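Side-chain contacts in LAE5 (Uncultured bacterium, PDB 5JD3), which probably hydrolyses ester bonds as a serine esterase of the GDSL-like lipase/acylhydrolase family: residues A[57-60]-A[61-65]; A[116-119]-A[120-124]; A[133-136]-A[137-141]; A[144-147]-A[148-152]; A[197-200]-A[201-204]. One frame throughout, in Å; residues are numbered along the deposited sequence.

Contact 1: residues A[57-60]-A[61-65]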
loop_
_atom_site.group_PDB
_atom_site.type_symbol
_atom_site.label_atom_id
_atom_site.label_comp_id
_atom_site.label_asym_id
_atom_site.label_seq_id
_atom_site.Cartn_x
_atom_site.Cartn_y
_atom_site.Cartn_z
ATOM N N SER A 57 1.525 -13.380 3.604
ATOM C CA SER A 57 2.969 -13.585 3.644
ATOM C C SER A 57 3.712 -12.457 2.934
ATOM O O SER A 57 4.779 -12.672 2.357
ATOM C CB SER A 57 3.331 -14.932 3.017
ATOM O OG SER A 57 2.953 -14.983 1.653
ATOM N N GLY A 58 3.143 -11.256 2.982
ATOM C CA GLY A 58 3.730 -10.102 2.325
ATOM C C GLY A 58 4.249 -9.066 3.305
ATOM O O GLY A 58 4.598 -9.395 4.437
ATOM N N TYR A 59 4.287 -7.809 2.871
ATOM C CA TYR A 59 4.883 -6.744 3.674
ATOM C C TYR A 59 4.055 -6.432 4.918
ATOM O O TYR A 59 4.603 -6.032 5.944
ATOM C CB TYR A 59 5.078 -5.477 2.830
ATOM C CG TYR A 59 3.825 -4.663 2.574
ATOM C CD1 TYR A 59 3.472 -3.611 3.413
ATOM C CD2 TYR A 59 3.011 -4.927 1.481
ATOM C CE1 TYR A 59 2.335 -2.858 3.180
ATOM C CE2 TYR A 59 1.871 -4.178 1.239
ATOM C CZ TYR A 59 1.539 -3.147 2.092
ATOM O OH TYR A 59 0.406 -2.399 1.855
ATOM N N VAL A 60 2.741 -6.613 4.824
ATOM C CA VAL A 60 1.861 -6.392 5.967
ATOM C C VAL A 60 2.216 -7.355 7.097
ATOM O O VAL A 60 2.299 -6.960 8.260
ATOM C CB VAL A 60 0.377 -6.561 5.583
ATOM C CG1 VAL A 60 -0.499 -6.610 6.829
ATOM C CG2 VAL A 60 -0.062 -5.436 4.659
ATOM N N ALA A 61 2.437 -8.618 6.744
ATOM C CA ALA A 61 2.860 -9.621 7.713
ATOM C C ALA A 61 4.259 -9.308 8.233
ATOM O O ALA A 61 4.583 -9.594 9.386
ATOM C CB ALA A 61 2.820 -11.008 7.096
ATOM N N LEU A 62 5.083 -8.718 7.374
ATOM C CA LEU A 62 6.432 -8.319 7.755
ATOM C C LEU A 62 6.396 -7.164 8.747
ATOM O O LEU A 62 7.150 -7.147 9.719
ATOM C CB LEU A 62 7.247 -7.933 6.521
ATOM C CG LEU A 62 7.637 -9.102 5.616
ATOM C CD1 LEU A 62 8.436 -8.620 4.423
ATOM C CD2 LEU A 62 8.422 -10.133 6.405
ATOM N N LEU A 63 5.513 -6.201 8.492
ATOM C CA LEU A 63 5.318 -5.076 9.398
ATOM C C LEU A 63 4.858 -5.561 10.765
ATOM O O LEU A 63 5.375 -5.129 11.794
ATOM C CB LEU A 63 4.300 -4.087 8.826
ATOM C CG LEU A 63 4.729 -3.256 7.617
ATOM C CD1 LEU A 63 3.571 -2.406 7.120
ATOM C CD2 LEU A 63 5.916 -2.383 7.973
ATOM N N ASN A 64 3.886 -6.467 10.764
ATOM C CA ASN A 64 3.333 -7.008 11.998
ATOM C C ASN A 64 4.389 -7.739 12.822
ATOM O O ASN A 64 4.457 -7.582 14.041
ATOM C CB ASN A 64 2.164 -7.944 11.687
ATOM C CG ASN A 64 1.405 -8.362 12.930
ATOM O OD1 ASN A 64 0.607 -7.595 13.470
ATOM N ND2 ASN A 64 1.643 -9.585 13.385
ATOM N N ALA A 65 5.216 -8.532 12.147
ATOM C CA ALA A 65 6.286 -9.268 12.812
ATOM C C ALA A 65 7.350 -8.319 13.354
ATOM O O ALA A 65 7.806 -8.465 14.488
ATOM C CB ALA A 65 6.910 -10.273 11.856
#

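Contact 2: residues A[116-119]-A[120-124]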
loop_
_atom_site.group_PDB
_atom_site.type_symbol
_atom_site.label_atom_id
_atom_site.label_comp_id
_atom_site.label_asym_id
_atom_site.label_seq_id
_atom_site.Cartn_x
_atom_site.Cartn_y
_atom_site.Cartn_z
ATOM N N VAL A 116 -3.148 1.182 -13.078
ATOM C CA VAL A 116 -2.217 1.430 -14.171
ATOM C C VAL A 116 -2.032 0.186 -15.036
ATOM O O VAL A 116 -1.994 0.271 -16.264
ATOM C CB VAL A 116 -0.840 1.887 -13.637
ATOM C CG1 VAL A 116 0.174 1.987 -14.767
ATOM C CG2 VAL A 116 -0.966 3.214 -12.906
ATOM N N TRP A 117 -1.935 -0.969 -14.384
ATOM C CA TRP A 117 -1.585 -2.219 -15.053
ATOM C C TRP A 117 -2.581 -2.632 -16.137
ATOM O O TRP A 117 -2.183 -3.137 -17.187
ATOM C CB TRP A 117 -1.459 -3.345 -14.024
ATOM C CG TRP A 117 -0.502 -4.423 -14.427
ATOM C CD1 TRP A 117 0.121 -4.558 -15.633
ATOM C CD2 TRP A 117 -0.050 -5.515 -13.618
ATOM N NE1 TRP A 117 0.931 -5.667 -15.627
ATOM C CE2 TRP A 117 0.844 -6.272 -14.402
ATOM C CE3 TRP A 117 -0.316 -5.926 -12.310
ATOM C CZ2 TRP A 117 1.472 -7.418 -13.918
ATOM C CZ3 TRP A 117 0.308 -7.065 -11.833
ATOM C CH2 TRP A 117 1.193 -7.797 -12.635
ATOM N N ARG A 118 -3.868 -2.417 -15.884
ATOM C CA ARG A 118 -4.910 -2.846 -16.813
ATOM C C ARG A 118 -4.855 -2.090 -18.137
ATOM O O ARG A 118 -5.322 -2.585 -19.164
ATOM C CB ARG A 118 -6.293 -2.685 -16.179
ATOM C CG ARG A 118 -6.530 -3.552 -14.948
ATOM C CD ARG A 118 -6.530 -5.042 -15.276
ATOM N NE ARG A 118 -5.187 -5.618 -15.267
ATOM C CZ ARG A 118 -4.567 -6.053 -14.174
ATOM N NH1 ARG A 118 -3.346 -6.563 -14.261
ATOM N NH2 ARG A 118 -5.168 -5.977 -12.995
ATOM N N GLN A 119 -4.277 -0.895 -18.112
ATOM C CA GLN A 119 -4.153 -0.088 -19.318
ATOM C C GLN A 119 -3.096 -0.657 -20.261
ATOM O O GLN A 119 -2.966 -0.207 -21.399
ATOM C CB GLN A 119 -3.810 1.361 -18.961
ATOM C CG GLN A 119 -4.783 2.008 -17.988
ATOM C CD GLN A 119 -4.390 3.427 -17.627
ATOM O OE1 GLN A 119 -3.955 4.201 -18.481
ATOM N NE2 GLN A 119 -4.539 3.776 -16.353
ATOM N N PHE A 120 -2.348 -1.651 -19.790
ATOM C CA PHE A 120 -1.253 -2.209 -20.578
ATOM C C PHE A 120 -1.406 -3.700 -20.897
ATOM O O PHE A 120 -1.005 -4.141 -21.974
ATOM C CB PHE A 120 0.078 -1.962 -19.865
ATOM C CG PHE A 120 0.460 -0.510 -19.789
ATOM C CD1 PHE A 120 1.071 0.113 -20.864
ATOM C CD2 PHE A 120 0.202 0.233 -18.649
ATOM C CE1 PHE A 120 1.421 1.450 -20.804
ATOM C CE2 PHE A 120 0.551 1.570 -18.581
ATOM C CZ PHE A 120 1.160 2.179 -19.661
ATOM N N ASP A 121 -1.975 -4.479 -19.981
ATOM C CA ASP A 121 -2.193 -5.897 -20.270
ATOM C C ASP A 121 -3.594 -6.134 -20.836
ATOM O O ASP A 121 -3.870 -7.186 -21.409
ATOM C CB ASP A 121 -1.956 -6.767 -19.026
ATOM C CG ASP A 121 -2.761 -6.320 -17.818
ATOM O OD1 ASP A 121 -3.757 -5.588 -17.983
ATOM O OD2 ASP A 121 -2.395 -6.720 -16.692
ATOM N N LEU A 122 -4.469 -5.146 -20.672
ATOM C CA LEU A 122 -5.790 -5.168 -21.294
ATOM C C LEU A 122 -6.088 -3.829 -21.966
ATOM O O LEU A 122 -7.012 -3.123 -21.561
ATOM C CB LEU A 122 -6.872 -5.486 -20.261
ATOM C CG LEU A 122 -6.836 -6.855 -19.580
ATOM C CD1 LEU A 122 -7.931 -6.946 -18.530
ATOM C CD2 LEU A 122 -6.976 -7.973 -20.601
ATOM N N PRO A 123 -5.313 -3.481 -23.007
ATOM C CA PRO A 123 -5.370 -2.141 -23.604
ATOM C C PRO A 123 -6.671 -1.857 -24.348
ATOM O O PRO A 123 -7.020 -0.691 -24.544
ATOM C CB PRO A 123 -4.186 -2.139 -24.586
ATOM C CG PRO A 123 -3.388 -3.375 -24.270
ATOM C CD PRO A 123 -4.370 -4.351 -23.725
ATOM N N LEU A 124 -7.378 -2.906 -24.753
ATOM C CA LEU A 124 -8.563 -2.742 -25.586
ATOM C C LEU A 124 -9.831 -2.538 -24.761
ATOM O O LEU A 124 -10.808 -1.970 -25.248
ATOM C CB LEU A 124 -8.726 -3.950 -26.509
ATOM C CG LEU A 124 -7.527 -4.231 -27.417
ATOM C CD1 LEU A 124 -7.841 -5.348 -28.402
ATOM C CD2 LEU A 124 -7.091 -2.967 -28.149
#

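Contact 3: residues A[133-136]-A[137-141]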
loop_
_atom_site.group_PDB
_atom_site.type_symbol
_atom_site.label_atom_id
_atom_site.label_comp_id
_atom_site.label_asym_id
_atom_site.label_seq_id
_atom_site.Cartn_x
_atom_site.Cartn_y
_atom_site.Cartn_z
ATOM N N GLU A 133 -7.626 11.124 -13.973
ATOM C CA GLU A 133 -8.609 12.014 -13.366
ATOM C C GLU A 133 -9.468 11.288 -12.333
ATOM O O GLU A 133 -9.670 11.786 -11.225
ATOM C CB GLU A 133 -9.497 12.638 -14.443
ATOM C CG GLU A 133 -10.619 13.504 -13.898
ATOM C CD GLU A 133 -11.375 14.233 -14.991
ATOM O OE1 GLU A 133 -10.790 14.455 -16.072
ATOM O OE2 GLU A 133 -12.553 14.582 -14.771
ATOM N N GLU A 134 -9.973 10.114 -12.701
ATOM C CA GLU A 134 -10.791 9.320 -11.789
ATOM C C GLU A 134 -9.972 8.854 -10.592
ATOM O O GLU A 134 -10.457 8.852 -9.461
ATOM C CB GLU A 134 -11.396 8.113 -12.509
ATOM C CG GLU A 134 -12.225 7.213 -11.603
ATOM C CD GLU A 134 -12.786 6.003 -12.324
ATOM O OE1 GLU A 134 -12.515 5.851 -13.534
ATOM O OE2 GLU A 134 -13.496 5.203 -11.680
ATOM N N TYR A 135 -8.729 8.461 -10.853
ATOM C CA TYR A 135 -7.826 8.005 -9.804
ATOM C C TYR A 135 -7.613 9.087 -8.750
ATOM O O TYR A 135 -7.728 8.825 -7.556
ATOM C CB TYR A 135 -6.483 7.578 -10.402
ATOM C CG TYR A 135 -5.480 7.089 -9.380
ATOM C CD1 TYR A 135 -5.530 5.787 -8.898
ATOM C CD2 TYR A 135 -4.477 7.925 -8.905
ATOM C CE1 TYR A 135 -4.614 5.335 -7.966
ATOM C CE2 TYR A 135 -3.557 7.481 -7.973
ATOM C CZ TYR A 135 -3.629 6.186 -7.508
ATOM O OH TYR A 135 -2.716 5.738 -6.581
ATOM N N GLU A 136 -7.310 10.300 -9.200
ATOM C CA GLU A 136 -7.098 11.420 -8.290
ATOM C C GLU A 136 -8.361 11.750 -7.505
ATOM O O GLU A 136 -8.339 11.814 -6.277
ATOM C CB GLU A 136 -6.635 12.662 -9.054
ATOM C CG GLU A 136 -6.603 13.922 -8.202
ATOM C CD GLU A 136 -6.079 15.130 -8.955
ATOM O OE1 GLU A 136 -6.240 15.181 -10.192
ATOM O OE2 GLU A 136 -5.512 16.034 -8.305
ATOM N N LYS A 137 -9.458 11.956 -8.229
ATOM C CA LYS A 137 -10.733 12.338 -7.633
ATOM C C LYS A 137 -11.195 11.338 -6.577
ATOM O O LYS A 137 -11.635 11.727 -5.496
ATOM C CB LYS A 137 -11.801 12.478 -8.720
ATOM C CG LYS A 137 -13.114 13.075 -8.239
ATOM C CD LYS A 137 -13.315 14.475 -8.798
ATOM C CE LYS A 137 -14.726 14.980 -8.540
ATOM N NZ LYS A 137 -14.935 16.349 -9.093
ATOM N N THR A 138 -11.085 10.052 -6.893
ATOM C CA THR A 138 -11.514 8.998 -5.979
ATOM C C THR A 138 -10.581 8.886 -4.776
ATOM O O THR A 138 -11.035 8.766 -3.638
ATOM C CB THR A 138 -11.588 7.631 -6.688
ATOM O OG1 THR A 138 -12.373 7.751 -7.880
ATOM C CG2 THR A 138 -12.215 6.587 -5.777
ATOM N N LEU A 139 -9.277 8.925 -5.035
ATOM C CA LEU A 139 -8.273 8.821 -3.979
ATOM C C LEU A 139 -8.367 9.996 -3.011
ATOM O O LEU A 139 -8.298 9.819 -1.796
ATOM C CB LEU A 139 -6.869 8.752 -4.583
ATOM C CG LEU A 139 -5.692 8.523 -3.635
ATOM C CD1 LEU A 139 -5.770 7.142 -3.012
ATOM C CD2 LEU A 139 -4.376 8.709 -4.374
ATOM N N ASP A 140 -8.525 11.194 -3.565
ATOM C CA ASP A 140 -8.667 12.406 -2.767
ATOM C C ASP A 140 -9.939 12.361 -1.930
ATOM O O ASP A 140 -9.966 12.833 -0.792
ATOM C CB ASP A 140 -8.671 13.640 -3.675
ATOM C CG ASP A 140 -8.997 14.917 -2.926
ATOM O OD1 ASP A 140 -8.059 15.560 -2.410
ATOM O OD2 ASP A 140 -10.190 15.282 -2.861
ATOM N N GLU A 141 -11.013 11.831 -2.481
ATOM C CA GLU A 141 -12.276 11.707 -1.773
ATOM C C GLU A 141 -12.244 10.711 -0.629
ATOM O O GLU A 141 -12.783 10.957 0.409
ATOM C CB GLU A 141 -13.444 11.489 -2.725
ATOM C CG GLU A 141 -14.729 10.907 -2.144
ATOM C CD GLU A 141 -15.543 11.805 -1.176
ATOM O OE1 GLU A 141 -15.297 13.038 -1.038
ATOM O OE2 GLU A 141 -16.469 11.279 -0.521
#

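Contact 4: residues A[144-147]-A[148-152]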
loop_
_atom_site.group_PDB
_atom_site.type_symbol
_atom_site.label_atom_id
_atom_site.label_comp_id
_atom_site.label_asym_id
_atom_site.label_seq_id
_atom_site.Cartn_x
_atom_site.Cartn_y
_atom_site.Cartn_z
ATOM N N ALA A 144 -10.222 12.445 2.049
ATOM C CA ALA A 144 -10.973 13.563 2.616
ATOM C C ALA A 144 -11.998 13.101 3.649
ATOM O O ALA A 144 -12.257 13.799 4.631
ATOM C CB ALA A 144 -11.661 14.350 1.510
ATOM N N ARG A 145 -12.576 11.924 3.428
ATOM C CA ARG A 145 -13.567 11.377 4.348
ATOM C C ARG A 145 -12.925 10.658 5.531
ATOM O O ARG A 145 -13.551 10.489 6.576
ATOM C CB ARG A 145 -14.504 10.410 3.620
ATOM C CG ARG A 145 -15.479 11.065 2.657
ATOM C CD ARG A 145 -16.862 10.439 2.782
ATOM N NE ARG A 145 -16.814 8.980 2.735
ATOM C CZ ARG A 145 -17.078 8.255 1.653
ATOM N NH1 ARG A 145 -17.417 8.852 0.519
ATOM N NH2 ARG A 145 -17.009 6.932 1.707
ATOM N N THR A 146 -11.673 10.239 5.364
ATOM C CA THR A 146 -11.010 9.400 6.357
ATOM C C THR A 146 -10.047 10.189 7.246
ATOM O O THR A 146 -9.860 9.858 8.416
ATOM C CB THR A 146 -10.238 8.249 5.674
ATOM O OG1 THR A 146 -11.118 7.541 4.793
ATOM C CG2 THR A 146 -9.682 7.280 6.705
ATOM N N ALA A 147 -9.444 11.234 6.690
ATOM C CA ALA A 147 -8.464 12.041 7.419
ATOM C C ALA A 147 -8.957 12.589 8.772
ATOM O O ALA A 147 -8.215 12.536 9.754
ATOM C CB ALA A 147 -7.980 13.192 6.537
ATOM N N PRO A 148 -10.195 13.117 8.840
ATOM C CA PRO A 148 -10.590 13.660 10.147
ATOM C C PRO A 148 -10.914 12.593 11.192
ATOM O O PRO A 148 -10.818 12.873 12.386
ATOM C CB PRO A 148 -11.846 14.482 9.824
ATOM C CG PRO A 148 -11.834 14.663 8.341
ATOM C CD PRO A 148 -11.197 13.432 7.806
ATOM N N THR A 149 -11.291 11.394 10.756
ATOM C CA THR A 149 -11.751 10.369 11.689
ATOM C C THR A 149 -10.614 9.508 12.239
ATOM O O THR A 149 -10.851 8.602 13.037
ATOM C CB THR A 149 -12.799 9.440 11.034
ATOM O OG1 THR A 149 -13.431 8.641 12.042
ATOM C CG2 THR A 149 -12.150 8.526 10.010
ATOM N N VAL A 150 -9.384 9.792 11.821
ATOM C CA VAL A 150 -8.234 9.018 12.283
ATOM C C VAL A 150 -7.130 9.904 12.851
ATOM O O VAL A 150 -7.086 11.106 12.586
ATOM C CB VAL A 150 -7.638 8.157 11.151
ATOM C CG1 VAL A 150 -8.660 7.146 10.653
ATOM C CG2 VAL A 150 -7.147 9.039 10.012
ATOM N N LYS A 151 -6.240 9.301 13.633
ATOM C CA LYS A 151 -5.101 10.017 14.198
ATOM C C LYS A 151 -4.045 10.291 13.135
ATOM O O LYS A 151 -3.249 11.220 13.261
ATOM C CB LYS A 151 -4.484 9.227 15.355
ATOM C CG LYS A 151 -5.342 9.179 16.608
ATOM C CD LYS A 151 -4.560 8.623 17.787
ATOM C CE LYS A 151 -5.356 8.729 19.077
ATOM N NZ LYS A 151 -4.568 8.277 20.257
ATOM N N GLY A 152 -4.043 9.473 12.088
ATOM C CA GLY A 152 -3.094 9.629 11.002
ATOM C C GLY A 152 -3.428 8.745 9.818
ATOM O O GLY A 152 -3.997 7.665 9.979
#

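Contact 5: residues A[197-200]-A[201-204]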
loop_
_atom_site.group_PDB
_atom_site.type_symbol
_atom_site.label_atom_id
_atom_site.label_comp_id
_atom_site.label_asym_id
_atom_site.label_seq_id
_atom_site.Cartn_x
_atom_site.Cartn_y
_atom_site.Cartn_z
ATOM N N ALA A 197 12.121 3.378 -2.908
ATOM C CA ALA A 197 12.771 2.303 -2.168
ATOM C C ALA A 197 13.219 1.196 -3.114
ATOM O O ALA A 197 14.324 0.668 -2.986
ATOM C CB ALA A 197 11.838 1.748 -1.101
ATOM N N PHE A 198 12.357 0.851 -4.067
ATOM C CA PHE A 198 12.704 -0.143 -5.074
ATOM C C PHE A 198 13.810 0.374 -5.988
ATOM O O PHE A 198 14.697 -0.382 -6.383
ATOM C CB PHE A 198 11.476 -0.537 -5.901
ATOM C CG PHE A 198 10.638 -1.614 -5.269
ATOM C CD1 PHE A 198 11.164 -2.877 -5.050
ATOM C CD2 PHE A 198 9.324 -1.369 -4.905
ATOM C CE1 PHE A 198 10.399 -3.873 -4.472
ATOM C CE2 PHE A 198 8.553 -2.362 -4.326
ATOM C CZ PHE A 198 9.091 -3.615 -4.110
ATOM N N ASP A 199 13.759 1.664 -6.310
ATOM C CA ASP A 199 14.769 2.282 -7.167
ATOM C C ASP A 199 16.160 2.198 -6.547
ATOM O O ASP A 199 17.156 2.063 -7.257
ATOM C CB ASP A 199 14.415 3.744 -7.453
ATOM C CG ASP A 199 13.230 3.885 -8.388
ATOM O OD1 ASP A 199 12.762 2.853 -8.916
ATOM O OD2 ASP A 199 12.774 5.026 -8.604
ATOM N N ARG A 200 16.224 2.283 -5.223
ATOM C CA ARG A 200 17.491 2.150 -4.513
ATOM C C ARG A 200 17.983 0.709 -4.555
ATOM O O ARG A 200 19.170 0.452 -4.758
ATOM C CB ARG A 200 17.350 2.624 -3.066
ATOM C CG ARG A 200 17.652 4.101 -2.869
ATOM C CD ARG A 200 17.235 4.573 -1.486
ATOM N NE ARG A 200 15.831 4.969 -1.447
ATOM C CZ ARG A 200 15.025 4.765 -0.413
ATOM N NH1 ARG A 200 13.759 5.161 -0.466
ATOM N NH2 ARG A 200 15.480 4.160 0.676
ATOM N N TYR A 201 17.060 -0.228 -4.366
ATOM C CA TYR A 201 17.380 -1.650 -4.424
ATOM C C TYR A 201 17.888 -2.040 -5.808
ATOM O O TYR A 201 18.846 -2.803 -5.935
ATOM C CB TYR A 201 16.151 -2.489 -4.062
ATOM C CG TYR A 201 16.433 -3.968 -3.901
ATOM C CD1 TYR A 201 16.672 -4.516 -2.648
ATOM C CD2 TYR A 201 16.456 -4.817 -5.002
ATOM C CE1 TYR A 201 16.928 -5.868 -2.496
ATOM C CE2 TYR A 201 16.715 -6.167 -4.858
ATOM C CZ TYR A 201 16.947 -6.687 -3.604
ATOM O OH TYR A 201 17.200 -8.032 -3.460
ATOM N N LEU A 202 17.244 -1.504 -6.841
ATOM C CA LEU A 202 17.548 -1.872 -8.223
ATOM C C LEU A 202 18.905 -1.359 -8.701
ATOM O O LEU A 202 19.301 -1.610 -9.839
ATOM C CB LEU A 202 16.446 -1.365 -9.155
ATOM C CG LEU A 202 15.095 -2.068 -9.015
ATOM C CD1 LEU A 202 14.025 -1.362 -9.834
ATOM C CD2 LEU A 202 15.213 -3.531 -9.419
ATOM N N GLN A 203 19.616 -0.642 -7.837
ATOM C CA GLN A 203 20.977 -0.220 -8.143
ATOM C C GLN A 203 21.938 -1.395 -8.000
ATOM O O GLN A 203 23.095 -1.315 -8.412
ATOM C CB GLN A 203 21.414 0.926 -7.228
ATOM C CG GLN A 203 20.590 2.197 -7.363
ATOM C CD GLN A 203 21.057 3.294 -6.424
ATOM O OE1 GLN A 203 22.172 3.249 -5.903
ATOM N NE2 GLN A 203 20.204 4.287 -6.203
ATOM N N HIS A 204 21.450 -2.487 -7.419
ATOM C CA HIS A 204 22.301 -3.627 -7.098
ATOM C C HIS A 204 21.849 -4.920 -7.774
ATOM O O HIS A 204 22.637 -5.856 -7.916
ATOM C CB HIS A 204 22.353 -3.827 -5.582
ATOM C CG HIS A 204 22.762 -2.600 -4.827
ATOM N ND1 HIS A 204 21.849 -1.699 -4.324
ATOM C CD2 HIS A 204 23.985 -2.123 -4.496
ATOM C CE1 HIS A 204 22.492 -0.719 -3.712
ATOM N NE2 HIS A 204 23.789 -0.952 -3.804
#

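Contact 1: residues A[57-60]-A[61-65]
Ala61, Val60 and Tyr59 carry most of this contact, together with Leu63, one turn beyond Tyr59. They form the first turns of helix 59-70, which packs beside the parallel sheet of a GDSL-like hydrolase fold. Gly58 is the N-cap. Its carbonyl oxygen accepts the first bond, from Leu62 N at 3.1 Å. The next two bonds run from Leu63 N to Tyr59 O and from Asn64 N to Val60 O.

The methyl of Ala61 points away from the cap overall, yet Ala61 CB still touches Gly58 O at 3.6 Å. Ala61 CB also comes within 4.3 Å of Ser57 CA. Val60 and Leu63 both pack on Ile32 of strand 29-34. The CG2 branch of Val60 has a local partner too: it sits 3.7 Å above one face of the Tyr59 ring, near the rim.

Tyr59 has an unusual first torsion for a helix. CG lies between the backbone N and the carbonyl carbon (chi1 77°), which sends the ring inward from the start of the helix. The phenol then reaches Thr38 through a hydrogen bond at OH, so the buried polar end is satisfied. Helix 219-232 covers the same surface, with Ile225 touching Tyr59 and with Phe229 and Leu230 touching Leu63. Leu63 runs alongside the tyrosine and points the same way. Its CD1 methyl approaches the ring at the edge, near the ring plane, 3.9 Å from Tyr59 CD1.

Contact 2: residues A[116-119]-A[120-124]
The indole of Trp117 is overlapped on one face by the carboxylate of Asp121, with OD2 3.5 Å from Trp117 CD1. The two planes are 22° apart. Arg118 NH1 lies over the same face, 3.3 Å above the ring plane, so cation and anion share the indole surface.

Arg118 and Asp121 form a two-nitrogen, side-on salt bridge. NE gives a nearly straight bond to Asp121 OD1, and NH1 reaches Asp121 OD2 at 2.6 Å. Both oxygens use their syn lone pairs, and the guanidinium and carboxylate are nearly coplanar. The arginine chain bends at chi2 (-65°) and chi3 (86°), which folds the guanidinium back to Asp121, and NH2 has a weak bond to Asn114. With a leucine here the N-H donors would be gone, and Asp121 would probably lose its charge partner and be free to turn off the indole.

This is the C-terminal end of helix 113-121, where the hydrogen bonding changes. Trp117 O takes two donors, Asp121 N in the regular helical bond and Phe120 N from above the carbonyl plane. Leu122 is the first residue to leave helical geometry, though its N still reaches Arg118 O at 3.1 Å.

Val116 and Phe120 lie side by side on another flank, with CG1 of the valine 3.9 Å from Phe120 CE2. The ring edge also meets Val116 O, 3.2 Å from Phe120 CD2. Gln119 turns its amide to Tyr176 and Arg172 of helix 168-187. Trp117 touches Ile215, in the loop of the probable catalytic Asp and His.

Contact 3: residues A[133-136]-A[137-141]
Thr138 grips the backbone of Glu134 twice. Its OG1 donates to Glu134 O at 2.7 Å, and its own N bonds to the same oxygen at 2.9 Å. The two donors come from opposite faces of the carbonyl plane. OG1 lies anti to the threonine's carbonyl carbon (chi1 -52°), and this turns the hydroxyl back along the helix to the preceding turn. The hydroxyl also brushes Glu134 CG at 3.8 Å, where the two side chains run alongside each other.

Tyr135 and Leu139 form the apolar pair. They point the same way, and the CD2 methyl of Leu139 meets the ring obliquely, 3.9 Å from Tyr135 CE2. The CB of Leu139 rests on Tyr135 O, which accepts the regular helical hydrogen bond from Leu139 N. Glu136 O accepts the hydrogen bond from Asp140 N at 2.8 Å, and the CB of Asp140 lies close to that oxygen as well.

Glu133 and Lys137 are one turn apart, but OE2 of the glutamate stays 6.4 Å from Lys137 NZ. That separation is too long for a salt bridge.

Partners further out fix the polar ends. Glu134 makes a salt bridge to Arg89, the hydroxyl of Tyr135 bonds to Ile111 O, and Asp140 OD1 bonds to His187. Glu136 OE2 makes long, weak ion pairs with Arg182 and Arg186. Helix 132-146 is thus flanked on two sides. Thr138 and Tyr135 meet Val88 of helix 88-100, while Glu136 and Leu139 pack on Leu179 and Met180 of helix 168-187, respectively, and Leu139 also reaches Ile111, just after strand 106-110.

Contact 4: residues A[144-147]-A[148-152]
Ala144 meets Pro148 through its carbonyl, whose oxygen is 3.4 Å from the proline CD. The position one turn on would normally offer an N-H, but proline has none. A carbon sits there instead, and the regular helical bond cannot form.

Arg145 adds little across the contact. Its carbonyl oxygen lies 4.0 Å from Pro148 CD, and its guanidinium turns back to a salt bridge with Glu141.

Thr146 is the buried centre. Its carbonyl oxygen receives a weak bond from Thr149 N, 3.1 Å long and bent to 134°. Carbon packs round it too: Thr149 CG2 comes within 3.1 Å of Thr146 O and Val150 CG2 within 3.3 Å of it. Thr146 CG2 is anti to its backbone N and reaches forward to Val150 CG1 at 4.1 Å. The OG1 of Thr146 turns the other way, to Leu142 O.

Ala147 comes next to the proline in the chain. The peptide link between them holds Ala147 CB close to Pro148 CD, at 3.5 Å.

Val150 continues the apolar surface: like Thr146 it touches Val107 of strand 106-110, the residue that Gly152 pairs with through the backbone. Cutting this side chain back to an alanine would probably open a gap beside Thr146 CG2 and Val107 and remove part of the methyl cover of Thr146 O.

Beyond it the chain enters strand 152-156. The turn therefore closes a beta-alpha-beta crossover: strand 106-110, the intervening helices, and the neighbouring parallel strand 152-156.

Contact 5: residues A[197-200]-A[201-204]
Gln203 folds back over the end of helix 194-201. Its CB rests 3.4 Å from Arg200 O. CG rests against two carbonyl oxygens, 3.4 Å from both Asp199 O and Arg200 O. CD moves off to 3.8 Å from Arg200 O. At the tip, NE2 lies alongside the arginine, 3.8 Å from Arg200 CA. The chain is extended beyond CG (chi2 179°), which carries the amide back along the helix surface.

Leu202 packs in a similar way one residue earlier. Its CG sits 3.2 Å from Phe198 O, the oxygen that accepts the hydrogen bond from Leu202 N. Outside the segments this leucine meets Pro163 and Pro207. Tyr201 N bonds to Ala197 O. The tyrosine ring packs on Val224 and Leu210, and its OH is bonded to Gln209.

The backbone changes its pattern here. Gln203 N bonds to Arg200 O at 3.3 Å, coming from well above the carbonyl plane. His204 N in turn bonds to Tyr201 O. Such a switch from four-residue to three-residue steps is characteristic of a helix C-terminus. The chain then enters the loop that holds the probable catalytic Asp and His, ahead of helix 219-232.

Overall arrangement
All five contacts are local, each within a helix or at one of its ends. Contact 1 is at a helix start and contact 3 within a helix; contacts 2, 4 and 5 fall where helices finish. Contacts 3 and 4 share helix 132-146, with centres about 16 Å apart. Contact 1 lies on the other side of the chain's centre from contacts 2 and 3. Contacts 2 and 4 are surface contacts, while 1, 3 and 5 are partly buried. Contact 1 is mainly apolar; contact 2 centres on a salt bridge. Contact 3 combines a threonine hydroxyl bond with a Tyr-Leu pair. Contacts 4 and 5 depend largely on carbons packed against backbone carbonyls.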